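Local coordinates for phytoene synthase (Enterococcus hirae, PDB 5IYS), which probably joins two farnesyl diphosphate molecules head to head into dehydrosqualene, as a magnesium-dependent squalene/phytoene synthase of the all-helical isoprenoid synthase fold, at residues A245-R250 and L279-S284; L253-K258 and N268-Y273. All blocks are in the same frame, centred on the assembly; numbering follows the deposited sequence.

Contact 1: residues A245-R250 and L279-S284. With FPS (S-[(2E,6E)-3,7,11-trimethyldodeca-2,6,10-trienyl] trihydrogen thiodiphosphate), chain G.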
loop_
_atom_site.group_PDB
_atom_site.type_symbol
_atom_site.label_atom_id
_atom_site.label_comp_id
_atom_site.label_asym_id
_atom_site.label_seq_id
_atom_site.Cartn_x
_atom_site.Cartn_y
_atom_site.Cartn_z
ATOM N N ALA A 245 -10.334 3.946 -0.598
ATOM C CA ALA A 245 -8.877 3.863 -0.563
ATOM C C ALA A 245 -8.315 3.805 -1.988
ATOM O O ALA A 245 -7.337 4.494 -2.313
ATOM C CB ALA A 245 -8.399 2.673 0.264
ATOM N N ALA A 246 -8.921 2.972 -2.836
ATOM C CA ALA A 246 -8.473 2.834 -4.202
ATOM C C ALA A 246 -8.581 4.175 -4.965
ATOM O O ALA A 246 -7.664 4.517 -5.706
ATOM C CB ALA A 246 -9.279 1.695 -4.916
ATOM N N PHE A 247 -9.761 4.814 -4.937
ATOM C CA PHE A 247 -9.983 6.027 -5.736
ATOM C C PHE A 247 -9.098 7.170 -5.247
ATOM O O PHE A 247 -8.475 7.892 -6.046
ATOM C CB PHE A 247 -11.441 6.480 -5.641
ATOM C CG PHE A 247 -12.368 5.826 -6.644
ATOM C CD1 PHE A 247 -12.545 4.455 -6.659
ATOM C CD2 PHE A 247 -13.248 6.617 -7.385
ATOM C CE1 PHE A 247 -13.495 3.850 -7.519
ATOM C CE2 PHE A 247 -14.208 6.044 -8.210
ATOM C CZ PHE A 247 -14.317 4.653 -8.292
ATOM N N ILE A 248 -8.982 7.299 -3.930
ATOM C CA ILE A 248 -8.082 8.335 -3.404
ATOM C C ILE A 248 -6.633 8.097 -3.840
ATOM O O ILE A 248 -5.943 9.045 -4.228
ATOM C CB ILE A 248 -8.247 8.516 -1.882
ATOM C CG1 ILE A 248 -9.618 9.150 -1.633
ATOM C CG2 ILE A 248 -7.146 9.377 -1.246
ATOM C CD1 ILE A 248 -10.193 8.855 -0.246
ATOM N N TYR A 249 -6.142 6.861 -3.718
ATOM C CA TYR A 249 -4.756 6.617 -4.089
ATOM C C TYR A 249 -4.542 6.843 -5.598
ATOM O O TYR A 249 -3.571 7.493 -5.987
ATOM C CB TYR A 249 -4.275 5.235 -3.630
ATOM C CG TYR A 249 -2.838 5.288 -3.193
ATOM C CD1 TYR A 249 -2.486 5.888 -1.991
ATOM C CD2 TYR A 249 -1.830 4.848 -4.039
ATOM C CE1 TYR A 249 -1.176 5.930 -1.577
ATOM C CE2 TYR A 249 -0.494 4.886 -3.646
ATOM C CZ TYR A 249 -0.185 5.447 -2.425
ATOM O OH TYR A 249 1.118 5.529 -2.039
ATOM N N ARG A 250 -5.490 6.392 -6.416
ATOM C CA ARG A 250 -5.375 6.465 -7.879
ATOM C C ARG A 250 -5.332 7.907 -8.370
ATOM O O ARG A 250 -4.746 8.215 -9.413
ATOM C CB ARG A 250 -6.582 5.790 -8.552
ATOM C CG ARG A 250 -6.533 5.882 -10.075
ATOM C CD ARG A 250 -7.635 5.016 -10.701
ATOM N NE ARG A 250 -8.938 5.549 -10.305
ATOM C CZ ARG A 250 -10.099 5.028 -10.682
ATOM N NH1 ARG A 250 -10.106 3.936 -11.440
ATOM N NH2 ARG A 250 -11.242 5.548 -10.236
ATOM N N LEU A 279 -15.148 10.360 -2.282
ATOM C CA LEU A 279 -16.049 9.509 -1.478
ATOM C C LEU A 279 -17.461 9.483 -2.069
ATOM O O LEU A 279 -18.131 8.444 -2.058
ATOM C CB LEU A 279 -16.101 9.949 -0.022
ATOM C CG LEU A 279 -14.804 10.015 0.794
ATOM C CD1 LEU A 279 -15.036 10.445 2.239
ATOM C CD2 LEU A 279 -13.944 8.755 0.724
ATOM N N LYS A 280 -17.940 10.645 -2.512
ATOM C CA LYS A 280 -19.256 10.714 -3.128
ATOM C C LYS A 280 -19.249 9.989 -4.466
ATOM O O LYS A 280 -20.218 9.301 -4.786
ATOM C CB LYS A 280 -19.701 12.167 -3.349
ATOM C CG LYS A 280 -20.018 12.915 -2.036
ATOM C CD LYS A 280 -20.490 14.340 -2.308
ATOM C CE LYS A 280 -21.194 14.869 -1.065
ATOM N NZ LYS A 280 -20.133 15.293 -0.136
ATOM N N GLU A 281 -18.208 10.185 -5.280
ATOM C CA GLU A 281 -18.103 9.404 -6.504
ATOM C C GLU A 281 -18.129 7.917 -6.223
ATOM O O GLU A 281 -18.608 7.150 -7.050
ATOM C CB GLU A 281 -16.834 9.686 -7.305
ATOM C CG GLU A 281 -16.793 11.033 -7.973
ATOM C CD GLU A 281 -15.472 11.286 -8.676
ATOM O OE1 GLU A 281 -14.840 10.310 -9.141
ATOM O OE2 GLU A 281 -15.060 12.467 -8.734
ATOM N N VAL A 282 -17.411 7.502 -5.184
ATOM C CA VAL A 282 -17.322 6.092 -4.842
ATOM C C VAL A 282 -18.710 5.583 -4.484
ATOM O O VAL A 282 -19.137 4.547 -4.995
ATOM C CB VAL A 282 -16.292 5.877 -3.703
ATOM C CG1 VAL A 282 -16.608 4.644 -2.857
ATOM C CG2 VAL A 282 -14.896 5.807 -4.322
ATOM N N LYS A 283 -19.454 6.392 -3.733
ATOM C CA LYS A 283 -20.787 5.984 -3.318
ATOM C C LYS A 283 -21.706 5.833 -4.544
ATOM O O LYS A 283 -22.461 4.862 -4.610
ATOM C CB LYS A 283 -21.376 6.952 -2.297
ATOM C CG LYS A 283 -22.749 6.532 -1.785
ATOM C CD LYS A 283 -23.205 7.384 -0.620
ATOM C CE LYS A 283 -23.727 8.723 -1.103
ATOM N NZ LYS A 283 -24.557 9.431 -0.073
ATOM N N SER A 284 -21.570 6.716 -5.543
ATOM C CA SER A 284 -22.337 6.576 -6.774
ATOM C C SER A 284 -21.893 5.330 -7.530
ATOM O O SER A 284 -22.725 4.608 -8.083
ATOM C CB SER A 284 -22.206 7.802 -7.697
ATOM O OG SER A 284 -22.720 8.945 -7.049
HETATM C C1 FPS G . 1.101 3.564 0.682
HETATM S S1 FPS G . 1.321 3.537 2.422
HETATM C C2 FPS G . 0.543 2.180 0.403
HETATM C C3 FPS G . 0.813 1.459 -0.700
HETATM C C4 FPS G . 1.693 2.010 -1.782
HETATM C C5 FPS G . 0.213 0.081 -0.903
HETATM C C6 FPS G . -0.682 -0.410 0.235
HETATM C C7 FPS G . -1.499 -1.583 -0.268
HETATM C C8 FPS G . -2.772 -1.788 0.116
HETATM C C10 FPS G . -3.442 -3.061 -0.356
HETATM C C9 FPS G . -3.518 -0.854 1.039
HETATM C C11 FPS G . -4.740 -2.704 -1.085
HETATM C C12 FPS G . -5.535 -3.955 -1.417
HETATM C C13 FPS G . -6.520 -4.469 -0.645
HETATM C C14 FPS G . -7.262 -5.700 -1.097
HETATM C C15 FPS G . -6.934 -3.828 0.654
HETATM P PA FPS G . 1.441 5.445 3.201
HETATM O O1A FPS G . 1.001 5.480 4.598
HETATM O O2A FPS G . 3.043 5.666 3.224
HETATM O O3A FPS G . 0.852 6.609 2.282
HETATM P PB FPS G . 1.876 7.234 1.187
HETATM O O1B FPS G . 2.544 8.467 1.730
HETATM O O2B FPS G . 0.998 7.440 -0.024
HETATM O O3B FPS G . 2.997 6.296 0.797
#
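F247 and V282 meet where the C-terminal helix 272-287 packs on the outer flank of helix 236-258, one of the helices that wall the central cavity of the isoprenoid synthase fold. The axes of segments 245-250 and 279-284 approach to 9.8 Å, and their directions differ by 132°, nearer antiparallel than parallel. V282 puts one methyl over a face of the F247 ring: CG2 lies 3.5 Å from the ring centroid and 17° off the normal, a CH-pi contact, with F247 CG its closest ring atom at 3.4 Å. In V282, CG2 stands beside the backbone N while CG1 is anti to it (chi1 152°), which turns the touching branch toward F247. R250 NH2 lies over the opposite face of the ring, above its centre. E281 comes to the rim, its OE1 4.4 Å from F247 CD2 and near the ring plane; its OE2 is engaged in a salt bridge with R274. Beside F247 and V282, I248 and L279 touch through their outermost methyls, I248 CD1 lying 3.9 Å from L279 CD2. From the same turn, Y249 donates a hydrogen bond through OH to O2B of the terminal phosphate of the farnesyl thiodiphosphate, 2.8 Å, with that oxygen at the ring edge. The same OH is hydrogen-bonded to N169, and the Y249 ring meets F30 almost in parallel. Q240, earlier on helix 236-258, adds a hydrogen bond to L279 O. Between the two segments themselves there is none: the V282 methyl on the F247 ring and the I248/L279 methyls make the contact, so dispersion and the burial of apolar surface probably dominate it.

Contact 2: residues L253-K258 and N268-Y273; sequences LNIVRK and NKVSHY. With SO4 (sulfate ion), chain C.
With chi1 at -85°, I255 sets CG1 beside its own backbone N and CG2 anti to it, and the two branches part to meet successive residues of the loop leading into helix 272-287. CG2 takes K269, reaching its CB at 3.8 Å. CG1 takes V270, whose CG2 lies 4.0 Å away, the two side chains crossing at about a right angle. K269 meets I255 through CB; bends at chi2 and chi4 lead NZ away to a salt bridge with D265 and a hydrogen bond with Q259. S271 folds OG back between its backbone N and carbonyl carbon (chi1 69°), where it serves as N-cap of helix 272-287, accepting from the backbone N of R274. The same hydroxyl donates to a sulfate, S271 OG to SO4 O4 being 2.8 Å; the ion probably comes from the crystallisation liquor. Along the other segment, R257 NH1 reaches N254 OD1 at 3.0 Å, tilted 30° from the amide's carbonyl plane. N254 O takes both K258 N and, at 3.2 Å, K258 NZ, from opposite faces of its plane. R257 also forms salt bridges with E214 and E221 of helix 207-227, and L253 packs inward on helix 155-172, while I255 meets the loop near the surface and V270 also rests on E251 and Q252 of helix 236-258.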
loop_
_atom_site.group_PDB
_atom_site.type_symbol
_atom_site.label_atom_id
_atom_site.label_comp_id
_atom_site.label_asym_id
_atom_site.label_seq_id
_atom_site.Cartn_x
_atom_site.Cartn_y
_atom_site.Cartn_z
ATOM N N LEU A 253 -2.234 9.892 -9.608
ATOM C CA LEU A 253 -1.783 9.906 -11.000
ATOM C C LEU A 253 -2.226 11.198 -11.697
ATOM O O LEU A 253 -1.458 11.794 -12.453
ATOM C CB LEU A 253 -2.295 8.679 -11.770
ATOM C CG LEU A 253 -1.830 7.313 -11.219
ATOM C CD1 LEU A 253 -2.568 6.236 -11.992
ATOM C CD2 LEU A 253 -0.333 7.130 -11.380
ATOM N N ASN A 254 -3.481 11.582 -11.518
ATOM C CA ASN A 254 -3.990 12.803 -12.160
ATOM C C ASN A 254 -3.345 14.082 -11.666
ATOM O O ASN A 254 -3.130 15.016 -12.437
ATOM C CB ASN A 254 -5.506 12.890 -12.039
ATOM C CG ASN A 254 -6.204 12.060 -13.090
ATOM O OD1 ASN A 254 -5.590 11.617 -14.060
ATOM N ND2 ASN A 254 -7.479 11.785 -12.874
ATOM N N ILE A 255 -2.943 14.082 -10.404
ATOM C CA ILE A 255 -2.198 15.183 -9.811
ATOM C C ILE A 255 -0.889 15.404 -10.568
ATOM O O ILE A 255 -0.538 16.546 -10.880
ATOM C CB ILE A 255 -1.877 14.871 -8.326
ATOM C CG1 ILE A 255 -3.047 15.268 -7.423
ATOM C CG2 ILE A 255 -0.613 15.574 -7.857
ATOM C CD1 ILE A 255 -4.370 15.394 -8.149
ATOM N N VAL A 256 -0.118 14.336 -10.769
ATOM C CA VAL A 256 1.175 14.444 -11.446
ATOM C C VAL A 256 0.967 14.925 -12.878
ATOM O O VAL A 256 1.716 15.759 -13.383
ATOM C CB VAL A 256 1.962 13.114 -11.446
ATOM C CG1 VAL A 256 3.267 13.246 -12.214
ATOM C CG2 VAL A 256 2.224 12.643 -10.030
ATOM N N ARG A 257 -0.056 14.401 -13.539
ATOM C CA ARG A 257 -0.390 14.902 -14.868
ATOM C C ARG A 257 -0.729 16.400 -14.834
ATOM O O ARG A 257 -0.218 17.169 -15.642
ATOM C CB ARG A 257 -1.556 14.106 -15.449
ATOM C CG ARG A 257 -1.235 12.681 -15.791
ATOM C CD ARG A 257 -2.511 11.944 -16.119
ATOM N NE ARG A 257 -2.254 10.615 -16.657
ATOM C CZ ARG A 257 -2.810 9.504 -16.195
ATOM N NH1 ARG A 257 -3.704 9.576 -15.218
ATOM N NH2 ARG A 257 -2.554 8.335 -16.768
ATOM N N LYS A 258 -1.556 16.832 -13.881
ATOM C CA LYS A 258 -1.996 18.224 -13.834
ATOM C C LYS A 258 -0.818 19.151 -13.595
ATOM O O LYS A 258 -0.819 20.285 -14.074
ATOM C CB LYS A 258 -3.051 18.467 -12.748
ATOM C CG LYS A 258 -4.414 17.834 -13.016
ATOM C CD LYS A 258 -4.862 17.987 -14.467
ATOM C CE LYS A 258 -4.445 16.796 -15.339
ATOM N NZ LYS A 258 -5.094 15.514 -14.905
ATOM N N ASN A 268 0.834 14.521 -0.787
ATOM C CA ASN A 268 -0.058 15.366 -0.001
ATOM C C ASN A 268 -0.627 16.454 -0.901
ATOM O O ASN A 268 -0.819 17.587 -0.461
ATOM C CB ASN A 268 0.708 16.004 1.165
ATOM C CG ASN A 268 1.260 14.972 2.137
ATOM O OD1 ASN A 268 0.550 14.063 2.582
ATOM N ND2 ASN A 268 2.534 15.118 2.479
ATOM N N LYS A 269 -0.879 16.110 -2.166
ATOM C CA LYS A 269 -1.429 17.081 -3.114
ATOM C C LYS A 269 -2.911 16.877 -3.409
ATOM O O LYS A 269 -3.527 17.703 -4.081
ATOM C CB LYS A 269 -0.636 17.123 -4.421
ATOM C CG LYS A 269 0.722 17.784 -4.307
ATOM C CD LYS A 269 0.562 19.259 -3.960
ATOM C CE LYS A 269 1.914 19.959 -3.872
ATOM N NZ LYS A 269 2.363 20.439 -5.208
ATOM N N VAL A 270 -3.460 15.755 -2.949
ATOM C CA VAL A 270 -4.905 15.545 -3.003
ATOM C C VAL A 270 -5.619 16.240 -1.839
ATOM O O VAL A 270 -5.479 15.857 -0.677
ATOM C CB VAL A 270 -5.247 14.045 -3.043
ATOM C CG1 VAL A 270 -6.760 13.831 -3.175
ATOM C CG2 VAL A 270 -4.499 13.392 -4.214
ATOM N N SER A 271 -6.401 17.259 -2.152
ATOM C CA SER A 271 -6.989 18.063 -1.086
ATOM C C SER A 271 -8.070 17.271 -0.348
ATOM O O SER A 271 -8.644 16.279 -0.853
ATOM C CB SER A 271 -7.514 19.399 -1.620
ATOM O OG SER A 271 -8.640 19.156 -2.446
ATOM N N HIS A 272 -8.332 17.714 0.874
ATOM C CA HIS A 272 -9.483 17.212 1.616
ATOM C C HIS A 272 -10.740 17.385 0.769
ATOM O O HIS A 272 -11.607 16.504 0.738
ATOM C CB HIS A 272 -9.641 17.977 2.924
ATOM C CG HIS A 272 -10.888 17.621 3.669
ATOM N ND1 HIS A 272 -12.048 18.365 3.577
ATOM C CD2 HIS A 272 -11.184 16.546 4.439
ATOM C CE1 HIS A 272 -12.982 17.805 4.325
ATOM N NE2 HIS A 272 -12.477 16.715 4.880
ATOM N N TYR A 273 -10.877 18.548 0.134
ATOM C CA TYR A 273 -12.029 18.786 -0.728
ATOM C C TYR A 273 -12.144 17.682 -1.797
ATOM O O TYR A 273 -13.219 17.169 -2.065
ATOM C CB TYR A 273 -11.887 20.165 -1.393
ATOM C CG TYR A 273 -12.988 20.527 -2.359
ATOM C CD1 TYR A 273 -14.170 21.113 -1.895
ATOM C CD2 TYR A 273 -12.813 20.392 -3.727
ATOM C CE1 TYR A 273 -15.147 21.561 -2.782
ATOM C CE2 TYR A 273 -13.815 20.791 -4.625
ATOM C CZ TYR A 273 -14.968 21.396 -4.143
ATOM O OH TYR A 273 -15.926 21.850 -5.030
HETATM S S SO4 C . -8.705 20.873 -5.349
HETATM O O1 SO4 C . -8.542 22.050 -6.204
HETATM O O2 SO4 C . -7.391 20.380 -4.946
HETATM O O3 SO4 C . -9.449 19.831 -6.057
HETATM O O4 SO4 C . -9.418 21.257 -4.137
#

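Both contacts join helix 236-258 to the C-terminal part of the chain, with centres 13 Å apart on the same side of the chain's centre. In chain order come 245-250, 253-258, 268-273 and 279-284, so contact 2, at the turn, is enclosed by contact 1. The chain leaves helix 236-258 at its C-terminal end, crosses a connection without helix or strand, and folds back as helix 272-287. Contact 2 fastens the returning loop near the surface; contact 1 seats the helix itself in a more buried setting. Together they lay the C-terminal helix along the outer side of a helix whose inner side carries Y249 of the ligand pocket.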